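Side-chain contact in sensor protein DivL (Caulobacter crescentus, PDB 4Q20), which is a membrane sensor of the histidine kinase family, required for cell division and growth, that catalyses phosphorylation of the response regulator CtrA: residues 121-126 and 159-164. Residues are numbered along the deposited sequence; the frame is centred on the assembly and turned at random.
Sequences LNAQER and TLDHLV
In the GHKL-type ATP-binding domain of this kinase, two helices lie side by side on a mixed sheet, and A123 and R126 of one meet L160 and D161 of the other. The axes of 121-126 and 159-164 approach to 9.6 Å and run in broadly the same direction, 47° apart. A small side chain sits where they draw near: A123 CB lies 3.9 Å from L160 CB, and the A123 and D161 CA atoms are 6.0 Å apart.

Beside this apolar contact a salt bridge joins the two helices. R126 grips D161 side-on, with two nitrogens converging on one oxygen: NE reaches OD1 at 2.9 Å and NH2 reaches the same OD1 at 2.8 Å. OD1 lies almost in the guanidinium plane, yet the guanidinium and carboxylate planes are turned 73° against each other. The N-H of NE points at the syn lone pair of OD1, whereas NH2 comes to that oxygen from above the carboxylate plane. A third, weak bond runs from NE to D161 OD2. The R126 chain bends at chi3 (-50°), which folds the guanidinium back along its own helix, where one face rests, off-centre, against N122 O and A123 CA. Two nitrogens on one acceptor probably limit rotation of the group.

Toward the neighbouring elements, L160 also touches L119 of helix 116-133, and V164 packs on A127 of that helix and on L138 of strand 137-141. On the 153-170 helix, H162 is hydrogen-bonded to D95 of helix 73-103 and touches helix 222-232, while L163 packs against strand 247-254.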
loop_
_atom_site.group_PDB
_atom_site.type_symbol
_atom_site.label_atom_id
_atom_site.label_comp_id
_atom_site.label_asym_id
_atom_site.label_seq_id
_atom_site.Cartn_x
_atom_site.Cartn_y
_atom_site.Cartn_z
ATOM N N LEU A 121 3.032 26.179 12.600
ATOM C CA LEU A 121 2.548 25.598 13.860
ATOM C C LEU A 121 1.683 24.357 13.627
ATOM O O LEU A 121 1.682 23.446 14.461
ATOM C CB LEU A 121 1.767 26.627 14.692
ATOM C CG LEU A 121 2.614 27.675 15.414
ATOM C CD1 LEU A 121 1.800 28.923 15.717
ATOM C CD2 LEU A 121 3.261 27.105 16.678
ATOM N N ASN A 122 0.959 24.312 12.495
ATOM C CA ASN A 122 0.114 23.168 12.143
ATOM C C ASN A 122 0.992 21.980 11.753
ATOM O O ASN A 122 0.675 20.853 12.130
ATOM C CB ASN A 122 -0.873 23.537 11.043
ATOM C CG ASN A 122 -1.864 24.598 11.467
ATOM O OD1 ASN A 122 -1.944 24.978 12.634
ATOM N ND2 ASN A 122 -2.584 25.172 10.521
ATOM N N ALA A 123 2.132 22.236 11.076
ATOM C CA ALA A 123 3.046 21.163 10.695
ATOM C C ALA A 123 3.759 20.593 11.933
ATOM O O ALA A 123 4.018 19.388 11.996
ATOM C CB ALA A 123 4.047 21.657 9.665
ATOM N N GLN A 124 4.015 21.447 12.934
ATOM C CA GLN A 124 4.653 21.084 14.208
ATOM C C GLN A 124 3.722 20.197 15.068
ATOM O O GLN A 124 4.184 19.201 15.641
ATOM C CB GLN A 124 5.049 22.351 14.967
ATOM C CG GLN A 124 5.783 22.095 16.281
ATOM C CD GLN A 124 5.768 23.298 17.187
ATOM O OE1 GLN A 124 4.732 23.944 17.399
ATOM N NE2 GLN A 124 6.927 23.633 17.719
ATOM N N GLU A 125 2.420 20.544 15.151
ATOM C CA GLU A 125 1.487 19.767 15.954
ATOM C C GLU A 125 1.122 18.425 15.282
ATOM O O GLU A 125 0.864 17.451 16.010
ATOM C CB GLU A 125 0.232 20.573 16.337
ATOM C CG GLU A 125 -0.653 21.064 15.201
ATOM C CD GLU A 125 -1.756 22.017 15.621
ATOM O OE1 GLU A 125 -2.593 21.626 16.467
ATOM O OE2 GLU A 125 -1.790 23.153 15.095
ATOM N N ARG A 126 1.104 18.360 13.922
ATOM C CA ARG A 126 0.809 17.110 13.206
ATOM C C ARG A 126 1.959 16.105 13.371
ATOM O O ARG A 126 1.723 14.897 13.406
ATOM C CB ARG A 126 0.541 17.345 11.703
ATOM C CG ARG A 126 -0.810 17.989 11.371
ATOM C CD ARG A 126 -1.086 18.060 9.866
ATOM N NE ARG A 126 0.017 18.638 9.092
ATOM C CZ ARG A 126 0.103 19.907 8.681
ATOM N NH1 ARG A 126 -0.877 20.769 8.940
ATOM N NH2 ARG A 126 1.162 20.318 7.985
ATOM N N THR A 159 3.756 19.908 1.722
ATOM C CA THR A 159 5.177 20.164 1.485
ATOM C C THR A 159 5.941 20.141 2.836
ATOM O O THR A 159 6.928 19.405 2.977
ATOM C CB THR A 159 5.362 21.498 0.715
ATOM O OG1 THR A 159 4.843 21.371 -0.609
ATOM C CG2 THR A 159 6.808 21.923 0.629
ATOM N N LEU A 160 5.456 20.908 3.824
ATOM C CA LEU A 160 6.064 20.963 5.152
ATOM C C LEU A 160 6.038 19.613 5.849
ATOM O O LEU A 160 7.048 19.218 6.446
ATOM C CB LEU A 160 5.389 22.016 6.019
ATOM C CG LEU A 160 5.507 23.459 5.513
ATOM C CD1 LEU A 160 4.700 24.369 6.381
ATOM C CD2 LEU A 160 6.989 23.926 5.428
ATOM N N ASP A 161 4.939 18.873 5.711
ATOM C CA ASP A 161 4.827 17.547 6.300
ATOM C C ASP A 161 5.923 16.612 5.799
ATOM O O ASP A 161 6.561 15.933 6.614
ATOM C CB ASP A 161 3.447 16.947 6.020
ATOM C CG ASP A 161 2.359 17.377 6.990
ATOM O OD1 ASP A 161 2.697 18.031 8.020
ATOM O OD2 ASP A 161 1.171 17.018 6.752
ATOM N N HIS A 162 6.173 16.612 4.469
ATOM C CA HIS A 162 7.195 15.769 3.855
ATOM C C HIS A 162 8.569 16.130 4.341
ATOM O O HIS A 162 9.349 15.222 4.631
ATOM C CB HIS A 162 7.133 15.839 2.331
ATOM C CG HIS A 162 6.060 14.969 1.789
ATOM N ND1 HIS A 162 4.807 15.467 1.495
ATOM C CD2 HIS A 162 6.051 13.631 1.616
ATOM C CE1 HIS A 162 4.093 14.428 1.117
ATOM N NE2 HIS A 162 4.802 13.303 1.171
ATOM N N LEU A 163 8.854 17.451 4.473
ATOM C CA LEU A 163 10.141 17.939 4.950
ATOM C C LEU A 163 10.378 17.624 6.432
ATOM O O LEU A 163 11.492 17.241 6.780
ATOM C CB LEU A 163 10.289 19.448 4.690
ATOM C CG LEU A 163 10.428 19.870 3.219
ATOM C CD1 LEU A 163 10.609 21.364 3.095
ATOM C CD2 LEU A 163 11.546 19.109 2.506
ATOM N N VAL A 164 9.340 17.732 7.288
ATOM C CA VAL A 164 9.429 17.421 8.729
ATOM C C VAL A 164 9.640 15.904 8.970
ATOM O O VAL A 164 10.450 15.531 9.831
ATOM C CB VAL A 164 8.181 17.935 9.489
ATOM C CG1 VAL A 164 8.158 17.443 10.931
ATOM C CG2 VAL A 164 8.106 19.454 9.439
#